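Local atomic coordinates of 2,4-dihydroxyhept-2-ene-1,7-dioic acid aldolase (Kordia algicida OT-1, PDB entry 6BDE), a protein that binds heme and probably senses nitric oxide through the heme iron. Residues Asn127-Ile132 and Phe174-Asn179; Met95-Glu100 and Phe119-Lys124; Glu8-Val13 and Glu20-Ile25; Ile4-Phe9 and Ser46-Leu51. The protein carries 1 engineered substitution. One frame throughout, in Å; residues are numbered along the deposited sequence.

Interaction 1: residues Asn127-Ile132 and Phe174-Asn179; sequences NSLTMI and FIINKN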
# COMPACT_ATOMS: atom_id res chain seq x y z
N ASN A 127 -19.47 3.96 10.21
CA ASN A 127 -19.13 4.55 8.92
C ASN A 127 -17.97 5.54 9.02
O ASN A 127 -17.76 6.32 8.08
CB ASN A 127 -20.35 5.24 8.30
CG ASN A 127 -21.52 4.29 8.12
OD1 ASN A 127 -21.35 3.15 7.70
ND2 ASN A 127 -22.71 4.76 8.46
N SER A 128 -17.22 5.54 10.12
CA SER A 128 -16.08 6.43 10.29
C SER A 128 -14.95 5.68 10.97
O SER A 128 -15.19 4.72 11.72
CB SER A 128 -16.44 7.68 11.10
OG SER A 128 -15.50 8.72 10.87
N LEU A 129 -13.72 6.12 10.71
CA LEU A 129 -12.55 5.48 11.29
C LEU A 129 -11.38 6.44 11.22
O LEU A 129 -11.05 6.95 10.14
CB LEU A 129 -12.21 4.17 10.56
CG LEU A 129 -10.96 3.44 11.06
CD1 LEU A 129 -11.18 2.93 12.47
CD2 LEU A 129 -10.61 2.30 10.12
N THR A 130 -10.74 6.69 12.36
CA THR A 130 -9.55 7.52 12.44
C THR A 130 -8.41 6.66 12.98
O THR A 130 -8.50 6.13 14.09
CB THR A 130 -9.77 8.74 13.34
OG1 THR A 130 -10.79 9.57 12.76
CG2 THR A 130 -8.49 9.55 13.47
N MET A 131 -7.35 6.53 12.19
CA MET A 131 -6.21 5.69 12.55
C MET A 131 -4.91 6.47 12.37
O MET A 131 -4.81 7.37 11.53
CB MET A 131 -6.15 4.42 11.69
CG MET A 131 -7.27 3.43 11.96
SD MET A 131 -6.97 1.85 11.16
CE MET A 131 -6.87 2.35 9.45
N ILE A 132 -3.92 6.12 13.18
CA ILE A 132 -2.58 6.68 13.09
C ILE A 132 -1.69 5.67 12.40
O ILE A 132 -1.53 4.53 12.88
CB ILE A 132 -2.03 7.06 14.47
CG1 ILE A 132 -2.98 8.02 15.19
CG2 ILE A 132 -0.65 7.70 14.33
CD1 ILE A 132 -3.19 9.33 14.46
N PHE A 174 -4.96 9.07 9.44
CA PHE A 174 -5.96 8.76 8.43
C PHE A 174 -7.34 9.06 9.00
O PHE A 174 -7.73 8.48 10.02
CB PHE A 174 -5.87 7.30 7.99
CG PHE A 174 -4.77 7.02 7.01
CD1 PHE A 174 -3.45 6.99 7.41
CD2 PHE A 174 -5.06 6.77 5.67
CE1 PHE A 174 -2.44 6.72 6.51
CE2 PHE A 174 -4.06 6.50 4.77
CZ PHE A 174 -2.74 6.48 5.18
N ILE A 175 -8.08 9.94 8.34
CA ILE A 175 -9.46 10.25 8.71
C ILE A 175 -10.35 9.69 7.61
O ILE A 175 -10.45 10.26 6.52
CB ILE A 175 -9.68 11.76 8.91
CG1 ILE A 175 -8.60 12.34 9.83
CG2 ILE A 175 -11.06 12.02 9.48
CD1 ILE A 175 -8.75 13.82 10.09
N ILE A 176 -10.99 8.56 7.90
CA ILE A 176 -11.78 7.82 6.92
C ILE A 176 -13.26 8.01 7.24
O ILE A 176 -13.70 7.74 8.36
CB ILE A 176 -11.41 6.33 6.91
CG1 ILE A 176 -9.90 6.16 6.68
CG2 ILE A 176 -12.20 5.59 5.85
CD1 ILE A 176 -9.30 4.97 7.41
N ASN A 177 -14.02 8.46 6.25
CA ASN A 177 -15.46 8.66 6.39
C ASN A 177 -16.16 8.05 5.18
O ASN A 177 -15.97 8.52 4.06
CB ASN A 177 -15.80 10.15 6.53
CG ASN A 177 -15.79 10.62 7.96
OD1 ASN A 177 -16.76 10.44 8.70
ND2 ASN A 177 -14.68 11.23 8.38
N LYS A 178 -16.95 7.01 5.41
CA LYS A 178 -17.71 6.41 4.33
C LYS A 178 -18.68 7.43 3.75
O LYS A 178 -19.37 8.15 4.47
CB LYS A 178 -18.46 5.17 4.82
CG LYS A 178 -18.41 4.00 3.86
CD LYS A 178 -19.09 2.77 4.43
CE LYS A 178 -20.58 2.98 4.58
NZ LYS A 178 -21.24 1.83 5.25
N ASN A 179 -18.73 7.48 2.42
CA ASN A 179 -19.38 8.58 1.73
C ASN A 179 -20.90 8.52 1.89
O ASN A 179 -21.49 7.48 2.18
CB ASN A 179 -19.03 8.56 0.24
CG ASN A 179 -17.72 9.26 -0.05
OD1 ASN A 179 -17.47 10.36 0.45
ND2 ASN A 179 -16.87 8.63 -0.85

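Interaction 2: residues Met95-Glu100 and Phe119-Lys124; sequences MLASIE and FVVEEK. With HEM (protoporphyrin IX containing Fe), chain B.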
# COMPACT_ATOMS: atom_id res chain seq x y z
N MET A 95 -12.83 -4.05 8.48
CA MET A 95 -11.60 -4.65 7.97
C MET A 95 -10.40 -3.72 8.19
O MET A 95 -9.33 -4.17 8.61
CB MET A 95 -11.75 -4.98 6.49
CG MET A 95 -10.45 -5.36 5.80
SD MET A 95 -10.69 -6.06 4.15
CE MET A 95 -9.01 -6.04 3.54
N LEU A 96 -10.57 -2.42 7.92
CA LEU A 96 -9.47 -1.48 8.11
C LEU A 96 -9.11 -1.33 9.58
O LEU A 96 -7.94 -1.14 9.91
CB LEU A 96 -9.83 -0.12 7.50
CG LEU A 96 -9.99 -0.09 5.98
CD1 LEU A 96 -10.23 1.33 5.49
CD2 LEU A 96 -8.78 -0.71 5.30
N ALA A 97 -10.10 -1.42 10.47
CA ALA A 97 -9.81 -1.41 11.90
C ALA A 97 -9.21 -2.73 12.39
O ALA A 97 -8.88 -2.84 13.57
CB ALA A 97 -11.07 -1.09 12.70
N SER A 98 -9.07 -3.71 11.50
CA SER A 98 -8.53 -5.02 11.86
C SER A 98 -7.18 -5.30 11.20
O SER A 98 -6.70 -6.43 11.24
CB SER A 98 -9.53 -6.12 11.48
OG SER A 98 -10.77 -5.92 12.13
N ILE A 99 -6.57 -4.28 10.59
CA ILE A 99 -5.27 -4.48 9.95
C ILE A 99 -4.21 -4.82 10.99
O ILE A 99 -3.42 -5.76 10.81
CB ILE A 99 -4.87 -3.23 9.14
CG1 ILE A 99 -5.89 -2.96 8.04
CG2 ILE A 99 -3.48 -3.38 8.56
CD1 ILE A 99 -5.83 -1.55 7.50
N GLU A 100 -4.19 -4.08 12.10
CA GLU A 100 -3.12 -4.23 13.07
C GLU A 100 -3.24 -5.54 13.85
O GLU A 100 -2.25 -6.28 13.99
CB GLU A 100 -3.11 -3.04 14.03
CG GLU A 100 -2.02 -3.09 15.09
CD GLU A 100 -0.63 -2.90 14.51
OE1 GLU A 100 -0.51 -2.33 13.41
OE2 GLU A 100 0.35 -3.32 15.16
N PHE A 119 -0.82 0.46 12.66
CA PHE A 119 -2.06 1.22 12.60
C PHE A 119 -2.70 1.20 13.98
O PHE A 119 -2.92 0.12 14.55
CB PHE A 119 -3.02 0.64 11.56
CG PHE A 119 -2.67 0.99 10.14
CD1 PHE A 119 -3.07 2.19 9.58
CD2 PHE A 119 -1.94 0.11 9.35
CE1 PHE A 119 -2.75 2.52 8.28
CE2 PHE A 119 -1.62 0.42 8.05
CZ PHE A 119 -2.02 1.63 7.51
N VAL A 120 -3.00 2.38 14.51
CA VAL A 120 -3.61 2.51 15.83
C VAL A 120 -4.94 3.24 15.66
O VAL A 120 -4.97 4.39 15.20
CB VAL A 120 -2.70 3.26 16.81
CG1 VAL A 120 -3.35 3.35 18.18
CG2 VAL A 120 -1.34 2.58 16.89
N VAL A 121 -6.02 2.57 16.04
CA VAL A 121 -7.35 3.17 15.97
C VAL A 121 -7.52 4.14 17.13
O VAL A 121 -7.25 3.80 18.29
CB VAL A 121 -8.44 2.09 15.99
CG1 VAL A 121 -9.82 2.73 16.00
CG2 VAL A 121 -8.29 1.16 14.80
N GLU A 122 -7.94 5.37 16.82
CA GLU A 122 -8.28 6.35 17.84
C GLU A 122 -9.77 6.60 17.96
O GLU A 122 -10.26 6.85 19.07
CB GLU A 122 -7.57 7.68 17.55
CG GLU A 122 -6.06 7.62 17.68
CD GLU A 122 -5.40 8.98 17.55
OE1 GLU A 122 -6.02 9.89 16.95
OE2 GLU A 122 -4.27 9.14 18.05
N GLU A 123 -10.51 6.54 16.85
CA GLU A 123 -11.96 6.67 16.85
C GLU A 123 -12.53 5.71 15.82
O GLU A 123 -11.90 5.43 14.80
CB GLU A 123 -12.41 8.10 16.54
CG GLU A 123 -11.92 9.15 17.52
CD GLU A 123 -12.21 10.56 17.05
OE1 GLU A 123 -13.21 10.76 16.33
OE2 GLU A 123 -11.43 11.47 17.40
N LYS A 124 -13.74 5.21 16.09
CA LYS A 124 -14.37 4.26 15.18
C LYS A 124 -15.88 4.28 15.39
O LYS A 124 -16.35 4.11 16.52
CB LYS A 124 -13.83 2.84 15.39
CG LYS A 124 -14.55 1.79 14.56
CD LYS A 124 -14.04 0.39 14.87
CE LYS A 124 -14.67 -0.64 13.94
NZ LYS A 124 -16.16 -0.55 13.93
CHA HEM B . 3.33 -3.91 3.69
CHB HEM B . 0.30 -8.38 3.10
CHC HEM B . -4.26 -5.42 4.03
CHD HEM B . -1.24 -0.90 4.39
C1A HEM B . 2.47 -5.37 3.48
C2A HEM B . 3.35 -6.33 2.93
C3A HEM B . 2.60 -7.42 2.79
C4A HEM B . 1.33 -7.04 3.25
CMA HEM B . 3.03 -8.78 2.25
CAA HEM B . 4.84 -6.16 2.60
CBA HEM B . 5.64 -6.53 3.85
CGA HEM B . 7.14 -6.52 3.58
O1A HEM B . 7.94 -6.99 4.43
O2A HEM B . 7.58 -6.06 2.49
C1B HEM B . -1.21 -7.72 3.29
C2B HEM B . -2.44 -8.56 2.92
C3B HEM B . -3.58 -7.74 3.18
C4B HEM B . -3.01 -6.46 3.71
CMB HEM B . -2.44 -10.00 2.38
CAB HEM B . -5.06 -8.08 3.00
CBB HEM B . -5.58 -9.13 3.61
C1C HEM B . -3.46 -3.91 4.13
C2C HEM B . -4.39 -2.85 4.03
C3C HEM B . -3.64 -1.74 4.12
C4C HEM B . -2.32 -2.21 4.27
CMC HEM B . -5.90 -2.94 3.86
CAC HEM B . -4.11 -0.29 4.08
CBC HEM B . -4.19 0.40 5.19
C1D HEM B . 0.24 -1.63 4.16
C2D HEM B . 1.28 -0.57 3.89
C3D HEM B . 2.49 -1.29 3.70
C4D HEM B . 2.14 -2.79 3.86
CMD HEM B . 1.09 0.94 3.84
CAD HEM B . 3.87 -0.70 3.40
CBD HEM B . 4.86 -1.00 4.52
CGD HEM B . 4.92 0.20 5.46
O1D HEM B . 4.05 1.11 5.37
O2D HEM B . 5.83 0.27 6.33
NA HEM B . 1.13 -5.71 3.66
NB HEM B . -1.53 -6.28 3.75
NC HEM B . -2.10 -3.60 4.23
ND HEM B . 0.64 -3.07 4.09
FE HEM B . -0.45 -4.73 4.47

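Interaction 3: residues Glu8-Val13 and Glu20-Ile25; sequences EFLDLV and EMVDKI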
# COMPACT_ATOMS: atom_id res chain seq x y z
N GLU A 8 5.88 -7.27 -8.02
CA GLU A 8 4.62 -6.69 -8.47
C GLU A 8 4.78 -5.23 -8.87
O GLU A 8 4.09 -4.75 -9.77
CB GLU A 8 3.56 -6.83 -7.38
CG GLU A 8 3.15 -8.26 -7.08
CD GLU A 8 2.32 -8.88 -8.20
OE1 GLU A 8 1.75 -8.12 -9.01
OE2 GLU A 8 2.25 -10.12 -8.26
N PHE A 9 5.69 -4.51 -8.21
CA PHE A 9 5.91 -3.10 -8.54
C PHE A 9 6.54 -2.96 -9.92
O PHE A 9 6.06 -2.20 -10.76
CB PHE A 9 6.79 -2.45 -7.47
CG PHE A 9 7.30 -1.09 -7.86
CD1 PHE A 9 6.46 0.01 -7.86
CD2 PHE A 9 8.63 -0.90 -8.20
CE1 PHE A 9 6.93 1.27 -8.21
CE2 PHE A 9 9.11 0.35 -8.55
CZ PHE A 9 8.25 1.44 -8.56
N LEU A 10 7.63 -3.70 -10.17
CA LEU A 10 8.28 -3.61 -11.47
C LEU A 10 7.39 -4.16 -12.58
O LEU A 10 7.50 -3.72 -13.73
CB LEU A 10 9.62 -4.35 -11.44
CG LEU A 10 10.63 -3.80 -10.43
CD1 LEU A 10 11.89 -4.65 -10.41
CD2 LEU A 10 10.96 -2.34 -10.72
N ASP A 11 6.52 -5.12 -12.27
CA ASP A 11 5.51 -5.55 -13.23
C ASP A 11 4.60 -4.39 -13.61
O ASP A 11 4.27 -4.20 -14.79
CB ASP A 11 4.69 -6.71 -12.67
CG ASP A 11 5.40 -8.04 -12.81
OD1 ASP A 11 6.45 -8.09 -13.47
OD2 ASP A 11 4.89 -9.04 -12.25
N LEU A 12 4.19 -3.60 -12.62
CA LEU A 12 3.33 -2.45 -12.89
C LEU A 12 4.07 -1.37 -13.66
O LEU A 12 3.49 -0.69 -14.52
CB LEU A 12 2.78 -1.89 -11.58
CG LEU A 12 1.64 -0.87 -11.68
CD1 LEU A 12 0.52 -1.41 -12.54
CD2 LEU A 12 1.13 -0.51 -10.29
N VAL A 13 5.36 -1.19 -13.37
CA VAL A 13 6.16 -0.22 -14.12
C VAL A 13 6.28 -0.64 -15.58
O VAL A 13 6.17 0.19 -16.49
CB VAL A 13 7.55 -0.05 -13.46
CG1 VAL A 13 8.41 0.90 -14.28
CG2 VAL A 13 7.40 0.46 -12.04
N GLU A 20 11.70 -0.45 -21.05
CA GLU A 20 12.90 0.38 -21.01
C GLU A 20 12.96 1.22 -19.74
O GLU A 20 14.06 1.49 -19.24
CB GLU A 20 12.96 1.27 -22.25
CG GLU A 20 11.66 2.00 -22.56
CD GLU A 20 10.72 1.19 -23.43
OE1 GLU A 20 9.50 1.42 -23.37
OE2 GLU A 20 11.21 0.31 -24.18
N MET A 21 11.81 1.64 -19.22
CA MET A 21 11.82 2.38 -17.96
C MET A 21 12.20 1.47 -16.79
O MET A 21 12.88 1.92 -15.86
CB MET A 21 10.45 3.03 -17.73
CG MET A 21 10.32 3.80 -16.43
SD MET A 21 11.44 5.22 -16.35
CE MET A 21 10.74 6.30 -17.59
N VAL A 22 11.78 0.20 -16.83
CA VAL A 22 12.19 -0.75 -15.80
C VAL A 22 13.71 -0.88 -15.78
O VAL A 22 14.34 -0.84 -14.72
CB VAL A 22 11.51 -2.11 -16.03
CG1 VAL A 22 11.95 -3.11 -14.96
CG2 VAL A 22 10.00 -1.96 -16.04
N ASP A 23 14.31 -1.04 -16.96
CA ASP A 23 15.77 -1.10 -17.05
C ASP A 23 16.41 0.21 -16.63
O ASP A 23 17.51 0.21 -16.07
CB ASP A 23 16.19 -1.46 -18.47
CG ASP A 23 15.75 -2.85 -18.88
OD1 ASP A 23 15.26 -3.00 -20.03
OD2 ASP A 23 15.88 -3.78 -18.07
N LYS A 24 15.74 1.34 -16.90
CA LYS A 24 16.33 2.64 -16.60
C LYS A 24 16.43 2.87 -15.10
O LYS A 24 17.51 3.19 -14.58
CB LYS A 24 15.52 3.75 -17.26
CG LYS A 24 15.97 5.15 -16.88
CD LYS A 24 15.66 6.16 -17.96
CE LYS A 24 16.13 7.55 -17.56
NZ LYS A 24 15.99 8.54 -18.67
N ILE A 25 15.32 2.72 -14.38
CA ILE A 25 15.33 2.97 -12.94
C ILE A 25 16.21 1.95 -12.22
O ILE A 25 16.76 2.24 -11.15
CB ILE A 25 13.90 2.98 -12.37
CG1 ILE A 25 13.25 1.60 -12.49
CG2 ILE A 25 13.06 4.03 -13.08
CD1 ILE A 25 11.91 1.49 -11.80

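Interaction 4: residues Ile4-Phe9 and Ser46-Leu51; sequences IIFTEF and SEMLQL. With HEM (protoporphyrin IX containing Fe), chain B.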
# COMPACT_ATOMS: atom_id res chain seq x y z
N ILE A 4 7.92 -9.94 -3.05
CA ILE A 4 6.65 -9.82 -3.76
C ILE A 4 6.30 -8.36 -4.00
O ILE A 4 5.68 -8.02 -5.02
CB ILE A 4 5.54 -10.56 -2.98
CG1 ILE A 4 4.20 -10.45 -3.72
CG2 ILE A 4 5.42 -10.03 -1.56
CD1 ILE A 4 4.13 -11.28 -4.99
N ILE A 5 6.70 -7.47 -3.09
CA ILE A 5 6.46 -6.05 -3.28
C ILE A 5 7.30 -5.52 -4.44
O ILE A 5 6.85 -4.67 -5.22
CB ILE A 5 6.74 -5.28 -1.98
CG1 ILE A 5 5.99 -5.92 -0.82
CG2 ILE A 5 6.34 -3.82 -2.13
CD1 ILE A 5 4.49 -5.91 -0.98
N PHE A 6 8.53 -6.03 -4.59
CA PHE A 6 9.39 -5.59 -5.68
C PHE A 6 8.90 -6.13 -7.02
O PHE A 6 8.81 -5.38 -8.00
CB PHE A 6 10.83 -6.04 -5.43
CG PHE A 6 11.55 -5.22 -4.40
CD1 PHE A 6 12.19 -4.04 -4.75
CD2 PHE A 6 11.60 -5.63 -3.07
CE1 PHE A 6 12.86 -3.29 -3.80
CE2 PHE A 6 12.26 -4.88 -2.12
CZ PHE A 6 12.90 -3.71 -2.48
N THR A 7 8.56 -7.42 -7.07
CA THR A 7 8.19 -8.03 -8.34
C THR A 7 6.89 -7.45 -8.89
O THR A 7 6.78 -7.15 -10.08
CB THR A 7 8.06 -9.55 -8.18
OG1 THR A 7 7.07 -9.84 -7.18
CG2 THR A 7 9.39 -10.15 -7.76
N GLU A 8 5.88 -7.27 -8.02
CA GLU A 8 4.62 -6.69 -8.47
C GLU A 8 4.78 -5.23 -8.87
O GLU A 8 4.09 -4.75 -9.77
CB GLU A 8 3.56 -6.83 -7.38
CG GLU A 8 3.15 -8.26 -7.08
CD GLU A 8 2.32 -8.88 -8.20
OE1 GLU A 8 1.75 -8.12 -9.01
OE2 GLU A 8 2.25 -10.12 -8.26
N PHE A 9 5.69 -4.51 -8.21
CA PHE A 9 5.91 -3.10 -8.54
C PHE A 9 6.54 -2.96 -9.92
O PHE A 9 6.06 -2.20 -10.76
CB PHE A 9 6.79 -2.45 -7.47
CG PHE A 9 7.30 -1.09 -7.86
CD1 PHE A 9 6.46 0.01 -7.86
CD2 PHE A 9 8.63 -0.90 -8.20
CE1 PHE A 9 6.93 1.27 -8.21
CE2 PHE A 9 9.11 0.35 -8.55
CZ PHE A 9 8.25 1.44 -8.56
N SER A 46 15.61 0.54 1.17
CA SER A 46 16.36 1.57 0.46
C SER A 46 16.46 1.26 -1.02
O SER A 46 16.62 2.18 -1.84
CB SER A 46 17.76 1.70 1.07
OG SER A 46 18.47 0.47 1.00
N GLU A 47 16.38 -0.01 -1.40
CA GLU A 47 16.33 -0.37 -2.81
C GLU A 47 15.04 0.12 -3.45
O GLU A 47 15.06 0.72 -4.54
CB GLU A 47 16.47 -1.89 -2.97
CG GLU A 47 17.90 -2.39 -2.98
CD GLU A 47 18.02 -3.77 -3.59
OE1 GLU A 47 17.18 -4.10 -4.46
OE2 GLU A 47 18.94 -4.52 -3.22
N MET A 48 13.90 -0.12 -2.79
CA MET A 48 12.62 0.33 -3.32
C MET A 48 12.53 1.85 -3.36
O MET A 48 11.97 2.42 -4.30
CB MET A 48 11.48 -0.25 -2.48
CG MET A 48 10.10 0.29 -2.81
SD MET A 48 9.65 0.09 -4.54
CE MET A 48 9.25 -1.66 -4.58
N LEU A 49 13.09 2.52 -2.35
CA LEU A 49 13.08 3.98 -2.34
C LEU A 49 13.85 4.54 -3.53
O LEU A 49 13.45 5.54 -4.12
CB LEU A 49 13.67 4.50 -1.02
CG LEU A 49 13.66 6.02 -0.82
CD1 LEU A 49 12.24 6.57 -0.93
CD2 LEU A 49 14.28 6.39 0.51
N GLN A 50 14.97 3.91 -3.89
CA GLN A 50 15.71 4.31 -5.08
C GLN A 50 14.87 4.12 -6.33
O GLN A 50 14.83 5.00 -7.21
CB GLN A 50 17.01 3.52 -5.19
CG GLN A 50 18.08 3.89 -4.18
CD GLN A 50 19.39 3.18 -4.44
OE1 GLN A 50 20.12 3.51 -5.37
NE2 GLN A 50 19.69 2.18 -3.62
N LEU A 51 14.19 2.98 -6.43
CA LEU A 51 13.35 2.71 -7.60
C LEU A 51 12.22 3.73 -7.71
O LEU A 51 11.89 4.18 -8.81
CB LEU A 51 12.79 1.29 -7.53
CG LEU A 51 13.80 0.15 -7.57
CD1 LEU A 51 13.11 -1.19 -7.34
CD2 LEU A 51 14.56 0.14 -8.89
CHA HEM B . 3.33 -3.91 3.69
CHB HEM B . 0.30 -8.38 3.10
CHC HEM B . -4.26 -5.42 4.03
CHD HEM B . -1.24 -0.90 4.39
C1A HEM B . 2.47 -5.37 3.48
C2A HEM B . 3.35 -6.33 2.93
C3A HEM B . 2.60 -7.42 2.79
C4A HEM B . 1.33 -7.04 3.25
CMA HEM B . 3.03 -8.78 2.25
CAA HEM B . 4.84 -6.16 2.60
CBA HEM B . 5.64 -6.53 3.85
CGA HEM B . 7.14 -6.52 3.58
O1A HEM B . 7.94 -6.99 4.43
O2A HEM B . 7.58 -6.06 2.49
C1B HEM B . -1.21 -7.72 3.29
C2B HEM B . -2.44 -8.56 2.92
C3B HEM B . -3.58 -7.74 3.18
C4B HEM B . -3.01 -6.46 3.71
CMB HEM B . -2.44 -10.00 2.38
CAB HEM B . -5.06 -8.08 3.00
CBB HEM B . -5.58 -9.13 3.61
C1C HEM B . -3.46 -3.91 4.13
C2C HEM B . -4.39 -2.85 4.03
C3C HEM B . -3.64 -1.74 4.12
C4C HEM B . -2.32 -2.21 4.27
CMC HEM B . -5.90 -2.94 3.86
CAC HEM B . -4.11 -0.29 4.08
CBC HEM B . -4.19 0.40 5.19
C1D HEM B . 0.24 -1.63 4.16
C2D HEM B . 1.28 -0.57 3.89
C3D HEM B . 2.49 -1.29 3.70
C4D HEM B . 2.14 -2.79 3.86
CMD HEM B . 1.09 0.94 3.84
CAD HEM B . 3.87 -0.70 3.40
CBD HEM B . 4.86 -1.00 4.52
CGD HEM B . 4.92 0.20 5.46
O1D HEM B . 4.05 1.11 5.37
O2D HEM B . 5.83 0.27 6.33
NA HEM B . 1.13 -5.71 3.66
NB HEM B . -1.53 -6.28 3.75
NC HEM B . -2.10 -3.60 4.23
ND HEM B . 0.64 -3.07 4.09
FE HEM B . -0.45 -4.73 4.47

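Interaction 1: residues Asn127-Ile132 and Phe174-Asn179
Leu129 and Ile176 face each other in the antiparallel sheet of this H-NOX fold, where strands 128-134 and 171-178 run side by side. They form a hydrogen-bonded pair: Ile176 N reaches Leu129 O at 2.8 Å, and Leu129 N donates back to Ile176 O. Met131 and Phe174 make the next such pair, with Phe174 N only 2.7 Å from Met131 O. Between the two pairs, Thr130 CA closes on Phe174 O at 3.2 Å as a CA-H...O contact.

The tight side is the face that carries Leu129, Met131, Phe174 and Ile176. Leu129 and Ile176 lie alongside one another and point the same way, CD2 of Leu129 4.0 Å from CD1 of Ile176, and the methyl CE of Met131 comes to that same CD1. Helix 140-153 packs on this face through Met147 and Phe151, on the heme side of the sheet.

The other face and the far end are looser. Thr130 and Ile175 touch lightly there, and Ser128 OG sits within reach of both Asn177 OD1 and Ile176 O. At the exposed end, Lys178 N bonds to Asn127 O, while the lysine chain bends at chi3 (67°), which sets CE beside the Asn127 amide, and NZ beyond it reaches OD1. An alanine in place of Lys178 would probably keep the backbone bond but leave Asn127 OD1 without this donor and the asparagine side chain freer to turn. The ammonium NZ meets that OD1 at 2.8 Å from above the amide plane, 42° out of it.

Interaction 2: residues Met95-Glu100 and Phe119-Lys124
Ala97 meets the strand segment with its lone methyl: CB rests 4.1 Å from CG2 of Val121 and 3.8 Å from CE of Lys124, whose aliphatic chain lies across the outer side of the contact. Just before it, Leu96 ends helix 92-96 and sends CD2 to the heme methyl CMC. From Leu96 to Ile99 the chain makes a type I turn whose own bond, Ile99 N to Leu96 O, is weak; just before it Ser98 N donates to Met95 O. Ser98 takes the N-cap position of helix 99-110, the helix that carries His104, the axial ligand of the heme iron.

Ile99 opens that helix and divides its branches. CG2 goes to Phe119 CD2 at 3.9 Å, while CD1 presses on the heme vinyl carbon CBC at 3.4 Å. The Phe119 ring comes to the same vinyl carbon with CZ, also at 3.4 Å, so isoleucine and phenylalanine together grip the vinyl group as part of the H-NOX heme pocket. The Phe119 ring also meets that of Tyr133, a residue that hydrogen-bonds the heme.

Glu100 supplies the polar bond. With CG anti to the backbone N (chi1 -180°) and CD turned by a bend at chi2 (70°), the carboxylate comes to the backbone of Phe119, and OE1 accepts from Phe119 N at 2.9 Å. The bond is nearly straight, 167° at the hydrogen, though it meets OE1 from above the carboxylate plane. An alanine at Glu100 would probably leave Phe119 N without this acceptor and the strand less firmly tied to the helix. CB of Glu100 also lies 3.2 Å from Phe119 O.

Interaction 3: residues Glu8-Val13 and Glu20-Ile25
Val13 and Val22 form the centre of the contact between a pair of consecutive helices, 3-17 and 19-27, joined by a short turn. The two segments meet at 129° with their axes 9.5 Å apart, and the side chains that meet are all apolar, mostly branched aliphatic ones.

Val13 is the main bump from the first helix. Its CG1, anti to the backbone N (chi1 177°), enters a hollow bounded by Met21, Val22 and Ile25, touching Val22 CG2 at 3.7 Å and Met21 CG at 4.1 Å. The valine and the methionine cross at about a right angle. In return, Val22 pushes against the first helix, with Val22 CG2 3.8 Å from Leu10 O.

Ile25 fills the next gap. Its CG1 takes the crowded position between the backbone N and the carbonyl carbon (chi1 65°), and CD1 beyond it lies among Phe9, Leu10 and Val13. Leu10 and Ile25 pass one another running opposite ways, CD2 of Leu10 4.1 Å from CD1 of Ile25. Helix 45-59 flanks the pair, touching Phe9 through Leu52 and Met21 through Leu55. Within the first helix, Val13 CG2 sits over one face of the Phe9 ring, 3.7 Å above its plane and offset toward the rim.

Interaction 4: residues Ile4-Phe9 and Ser46-Leu51
Helices 3-17 and 45-59 run nearly parallel here, the two short segments crossing at 17° with axes 11.2 Å apart and the CA atoms of Phe6 and Met48 the nearest across the segments. Such spacing is bridged by large side chains, and Met48 reaches in between two rings. Its chain bends at chi2 (57°) and again at chi3, and its terminal methyl CE lies against Phe6 CD1 and Phe9 CD2, 3.8 Å from each. Over the Phe9 ring it is the sulfur that makes the contact: SD stands 3.9 Å above the plane, offset toward the rim, a Met-aromatic contact. Toward Phe6 the same methyl makes an off-centre CH-pi contact, 4.2 Å from the ring centroid.

Phe6 itself presents its edge to the second helix. CE1 lies 3.6 Å from Met48 CB and close to Met48 N, and Leu51 CD1 comes up in the ring plane at that edge. Leu51 also uses CB, which touches Phe9 CE2 at 3.9 Å. Glu47 adds its CB beside Phe6, while its carboxylate turns to Tyr37 and Ser33; Tyr37 also stacks on the Phe6 ring.

On the heme side of helix 3-17, Ile5 places CD1 3.6 Å from the heme propionate carbon CAA. The helix thus has one side in the aromatic and methionine-lined core between the N-terminal helices and another in the heme pocket of the H-NOX fold.

The four contacts fall into two pairs on opposite sides of the chain's centre. Interactions 3 and 4 come first along the chain, their centres 9 Å apart; both use helix 3-17, share Glu8 and Phe9, and touch through Leu10 and Leu51. Interactions 2 and 1 follow, also 9 Å apart, and both reach the sheet in which strand 128-134 pairs with 118-121, 123-124 and 171-178, interaction 2 through its segment 119-124. The pairs do not touch: interactions 2 and 4 have centres 26 Å apart. What joins them is the heme, which contacts both interaction 2 and interaction 4, so the N-terminal helices and the sheet side each contribute to one pocket.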